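Cell envelope-related transcriptional attenuator domain-containing protein (Eubacterium siraeum, PDB 4OBM) is of uncharacterised function but belongs to the LytR-CpsA-Psr family, whose members are linked to the cell envelope and, in many cases, attach glycopolymers to the bacterial cell wall. Local coordinates at residues 59-64 against 160-165; 155-160 against 167-172. All coordinates share one frame; numbering follows the deposited sequence.

Contact 1: 59-64 against 160-165; sequences LPNAVI and KDELYP
Leu59 packs against the backbone of Glu162 where a type I beta turn, Leu59 to Ala62, meets the turn that leads into helix 164-181. The first turn joins strand 52-58 of the six-stranded mixed sheet to the short strand 62-63. The second, also type I, runs from Asp161 to Tyr164.

The apolar part is carried by Leu59. Its CG lies anti to its own carbonyl carbon (chi1 -78°), which sends the isobutyl fork toward the opposing turn. Both methyls straddle one carbonyl oxygen: Leu59 CD1 and CD2 each lie 3.5 Å from Glu162 O. Leu59 CD1 also comes to 4.4 Å from Leu163 CD2, a looser methyl contact. Tyr242 of strand 241-244 touches Leu59, Glu162 and Leu163.

The polar part has no hydrogen bond across the segments. The Glu162 side chain, extended beyond CG, crosses Leu59 at about a right angle. It and the Asn61 side chain come from opposite directions. Asn61 ND2 stands 3.6 Å from Glu162 OE1, with amide and carboxylate planes 61° apart. The amide nitrogen is hydrogen-bonded instead to Asp240 O.

Within the turns, bonds fix the backbones. Ala62 N reaches Leu59 O at 3.0 Å, and Tyr164 N reaches Asp161 O at 3.2 Å. Asp161 also caps the approach to the helix: Leu163 N donates to Asp161 OD1 over 3.2 Å and meets that oxygen from above the carboxylate plane.

Contact 2: 155-160 against 167-172; sequences PDYGVK and KLNATV
The Tyr157 ring meets Leu168 of helix 164-181 near the phenol end. With CG anti to its carbonyl carbon (chi1 -67°), the ring leaves the loop and reaches out to the helix. The two side chains cross obliquely, and the leucine methyl approaches the ring at a slant. Leu168 CD1 lies 3.9 Å from Tyr157 CZ and 3.5 Å from Tyr157 OH. Leu168 CG adds to the patch at 4.0 Å from Tyr157 CE1. The Leu168 branch gets there with CG anti to the backbone N (chi1 -167°).

The contact joins the loop between helices 145-152 and 164-181 to the early part of the second helix. It is local in sequence, and helix 145-152 takes part too: the Tyr157 hydroxyl is hydrogen-bonded to Tyr151 O, while Leu168 also packs on Tyr151.

Asn169 comes in beside the hydroxyl, its side chain at about a right angle to that of Tyr157. Ring and amide planes stand 80° apart. Asn169 ND2 is 4.0 Å from Tyr157 OH, too far for a bond, and is hydrogen-bonded to Leu152 O instead.

Within the helix, Lys167 O accepts twice from Thr171. The hydroxyl Thr171 OG1 donates to it at 2.8 Å, and Thr171 N at 3.2 Å. The two donors reach this oxygen from opposite faces of its carbonyl plane.

Both contacts use helix 164-181, with centres 10 Å apart. Contact 1 is partly buried and joins the helix entry to a distant part of the chain, the turn after strand 52-58. Contact 2 is more buried at its touching residues and ties the helix to the loop just before it. Neither has a hydrogen bond across its segments. Contact 1 sets methyls against a backbone carbonyl; contact 2 sets a methyl against an aromatic ring. The two are joined directly. Asp161 OD2 forms a salt bridge with Lys167 NZ at 2.9 Å, and the Tyr157 and Tyr164 rings meet edge-to-face.

Contact 1: 59-64 against 160-165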
# COMPACT_ATOMS: atom_id res chain seq x y z
N LEU A 59 11.60 0.38 2.79
CA LEU A 59 12.13 0.79 4.09
C LEU A 59 12.31 2.29 4.09
O LEU A 59 12.58 2.84 3.02
CB LEU A 59 13.46 0.09 4.42
CG LEU A 59 13.42 -1.37 4.90
CD1 LEU A 59 14.84 -1.94 4.94
CD2 LEU A 59 12.76 -1.49 6.27
N PRO A 60 12.15 3.00 5.23
CA PRO A 60 12.36 4.46 5.22
C PRO A 60 13.77 4.88 4.80
O PRO A 60 13.95 5.95 4.19
CB PRO A 60 12.07 4.87 6.66
CG PRO A 60 12.23 3.64 7.45
CD PRO A 60 11.80 2.52 6.59
N ASN A 61 14.77 4.02 5.10
CA ASN A 61 16.16 4.29 4.77
C ASN A 61 16.51 3.69 3.41
O ASN A 61 17.69 3.54 3.09
CB ASN A 61 17.10 3.78 5.88
CG ASN A 61 17.01 2.29 6.14
OD1 ASN A 61 15.96 1.63 5.93
ND2 ASN A 61 18.08 1.73 6.65
N ALA A 62 15.50 3.38 2.59
CA ALA A 62 15.78 2.84 1.26
C ALA A 62 16.30 3.94 0.32
O ALA A 62 15.73 5.03 0.27
CB ALA A 62 14.53 2.20 0.67
N VAL A 63 17.41 3.64 -0.39
CA VAL A 63 18.02 4.51 -1.40
C VAL A 63 17.60 3.92 -2.78
O VAL A 63 17.95 2.78 -3.09
CB VAL A 63 19.58 4.64 -1.22
CG1 VAL A 63 20.21 5.49 -2.32
CG2 VAL A 63 19.93 5.22 0.15
N ILE A 64 16.81 4.68 -3.57
CA ILE A 64 16.28 4.21 -4.86
C ILE A 64 16.83 5.01 -6.06
O ILE A 64 16.39 4.76 -7.19
CB ILE A 64 14.71 4.24 -4.86
CG1 ILE A 64 14.16 5.67 -4.70
CG2 ILE A 64 14.12 3.28 -3.83
CD1 ILE A 64 12.86 5.91 -5.39
N LYS A 160 16.22 -10.82 12.47
CA LYS A 160 17.39 -10.16 11.85
C LYS A 160 16.97 -9.49 10.52
O LYS A 160 17.33 -8.33 10.28
CB LYS A 160 18.54 -11.18 11.65
CG LYS A 160 19.57 -10.86 10.55
CD LYS A 160 20.71 -9.95 11.01
CE LYS A 160 21.87 -10.01 10.05
NZ LYS A 160 22.91 -8.99 10.36
N ASP A 161 16.17 -10.20 9.70
CA ASP A 161 15.63 -9.77 8.40
C ASP A 161 15.25 -8.28 8.36
O ASP A 161 14.25 -7.87 8.96
CB ASP A 161 14.41 -10.63 8.04
CG ASP A 161 14.01 -10.61 6.58
OD1 ASP A 161 14.64 -9.87 5.80
OD2 ASP A 161 13.09 -11.37 6.22
N GLU A 162 16.07 -7.46 7.65
CA GLU A 162 15.82 -6.02 7.54
C GLU A 162 14.51 -5.72 6.77
O GLU A 162 13.93 -4.67 6.97
CB GLU A 162 17.00 -5.27 6.89
CG GLU A 162 17.45 -4.08 7.73
CD GLU A 162 18.31 -3.03 7.06
OE1 GLU A 162 18.09 -1.83 7.32
OE2 GLU A 162 19.22 -3.41 6.28
N LEU A 163 14.05 -6.68 5.93
CA LEU A 163 12.83 -6.55 5.14
C LEU A 163 11.58 -7.07 5.86
O LEU A 163 10.48 -6.85 5.38
CB LEU A 163 12.97 -7.28 3.79
CG LEU A 163 13.91 -6.65 2.78
CD1 LEU A 163 14.07 -7.55 1.56
CD2 LEU A 163 13.41 -5.24 2.37
N TYR A 164 11.75 -7.75 7.01
CA TYR A 164 10.62 -8.29 7.79
C TYR A 164 9.52 -7.25 8.10
O TYR A 164 8.35 -7.61 7.91
CB TYR A 164 11.08 -8.98 9.08
CG TYR A 164 9.97 -9.81 9.69
CD1 TYR A 164 9.66 -11.07 9.19
CD2 TYR A 164 9.16 -9.28 10.69
CE1 TYR A 164 8.58 -11.80 9.68
CE2 TYR A 164 8.08 -10.01 11.20
CZ TYR A 164 7.79 -11.27 10.69
OH TYR A 164 6.75 -12.00 11.18
N PRO A 165 9.79 -5.98 8.54
CA PRO A 165 8.67 -5.05 8.79
C PRO A 165 7.85 -4.76 7.51
O PRO A 165 6.64 -4.57 7.59
CB PRO A 165 9.36 -3.79 9.31
CG PRO A 165 10.70 -4.25 9.79
CD PRO A 165 11.09 -5.34 8.85

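Contact 2: 155-160 against 167-172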
# COMPACT_ATOMS: atom_id res chain seq x y z
N PRO A 155 8.67 -1.41 16.35
CA PRO A 155 10.02 -1.01 15.92
C PRO A 155 10.98 -2.20 15.77
O PRO A 155 12.00 -2.09 15.08
CB PRO A 155 10.48 -0.07 17.04
CG PRO A 155 9.22 0.32 17.79
CD PRO A 155 8.35 -0.89 17.69
N ASP A 156 10.64 -3.35 16.39
CA ASP A 156 11.41 -4.59 16.38
C ASP A 156 10.51 -5.82 16.57
O ASP A 156 9.81 -5.93 17.59
CB ASP A 156 12.50 -4.57 17.46
CG ASP A 156 13.45 -5.75 17.43
OD1 ASP A 156 14.05 -5.99 16.35
OD2 ASP A 156 13.62 -6.41 18.47
N TYR A 157 10.59 -6.75 15.61
CA TYR A 157 9.85 -8.01 15.59
C TYR A 157 10.70 -9.20 16.11
O TYR A 157 10.24 -10.35 16.07
CB TYR A 157 9.36 -8.29 14.15
CG TYR A 157 8.31 -7.31 13.66
CD1 TYR A 157 6.98 -7.43 14.04
CD2 TYR A 157 8.66 -6.25 12.83
CE1 TYR A 157 6.02 -6.51 13.62
CE2 TYR A 157 7.70 -5.33 12.39
CZ TYR A 157 6.39 -5.46 12.79
OH TYR A 157 5.44 -4.56 12.37
N GLY A 158 11.91 -8.92 16.59
CA GLY A 158 12.85 -9.93 17.07
C GLY A 158 13.40 -10.80 15.95
O GLY A 158 13.70 -11.98 16.17
N VAL A 159 13.50 -10.24 14.73
CA VAL A 159 13.98 -10.92 13.52
C VAL A 159 15.17 -10.13 12.95
O VAL A 159 15.11 -8.90 12.92
CB VAL A 159 12.83 -11.08 12.47
CG1 VAL A 159 13.27 -11.89 11.26
CG2 VAL A 159 11.58 -11.71 13.09
N LYS A 160 16.22 -10.82 12.47
CA LYS A 160 17.39 -10.16 11.85
C LYS A 160 16.97 -9.49 10.52
O LYS A 160 17.33 -8.33 10.28
CB LYS A 160 18.54 -11.18 11.65
CG LYS A 160 19.57 -10.86 10.55
CD LYS A 160 20.71 -9.95 11.01
CE LYS A 160 21.87 -10.01 10.05
NZ LYS A 160 22.91 -8.99 10.36
N LYS A 167 7.59 -7.04 4.91
CA LYS A 167 6.95 -8.33 4.66
C LYS A 167 5.69 -8.45 5.52
O LYS A 167 4.66 -8.85 5.02
CB LYS A 167 7.93 -9.49 4.94
CG LYS A 167 8.97 -9.63 3.86
CD LYS A 167 10.18 -10.44 4.29
CE LYS A 167 11.17 -10.58 3.14
NZ LYS A 167 12.24 -11.57 3.44
N LEU A 168 5.78 -8.03 6.80
CA LEU A 168 4.66 -8.06 7.74
C LEU A 168 3.59 -7.07 7.29
O LEU A 168 2.43 -7.44 7.18
CB LEU A 168 5.17 -7.72 9.17
CG LEU A 168 4.26 -7.98 10.39
CD1 LEU A 168 3.36 -6.79 10.70
CD2 LEU A 168 3.54 -9.34 10.31
N ASN A 169 4.01 -5.82 6.96
CA ASN A 169 3.08 -4.80 6.50
C ASN A 169 2.39 -5.23 5.20
O ASN A 169 1.16 -5.14 5.11
CB ASN A 169 3.80 -3.47 6.35
CG ASN A 169 3.84 -2.66 7.63
OD1 ASN A 169 3.33 -1.54 7.68
ND2 ASN A 169 4.39 -3.21 8.71
N ALA A 170 3.15 -5.77 4.21
CA ALA A 170 2.56 -6.24 2.94
C ALA A 170 1.44 -7.27 3.17
O ALA A 170 0.34 -7.11 2.66
CB ALA A 170 3.65 -6.83 2.05
N THR A 171 1.73 -8.29 4.00
CA THR A 171 0.90 -9.42 4.35
C THR A 171 -0.34 -8.99 5.14
O THR A 171 -1.44 -9.39 4.79
CB THR A 171 1.77 -10.42 5.16
OG1 THR A 171 2.85 -10.85 4.33
CG2 THR A 171 1.00 -11.63 5.64
N VAL A 172 -0.14 -8.24 6.24
CA VAL A 172 -1.23 -7.77 7.10
C VAL A 172 -2.19 -6.84 6.30
O VAL A 172 -3.41 -6.99 6.41
CB VAL A 172 -0.63 -7.08 8.36
CG1 VAL A 172 -1.67 -6.29 9.14
CG2 VAL A 172 0.04 -8.10 9.27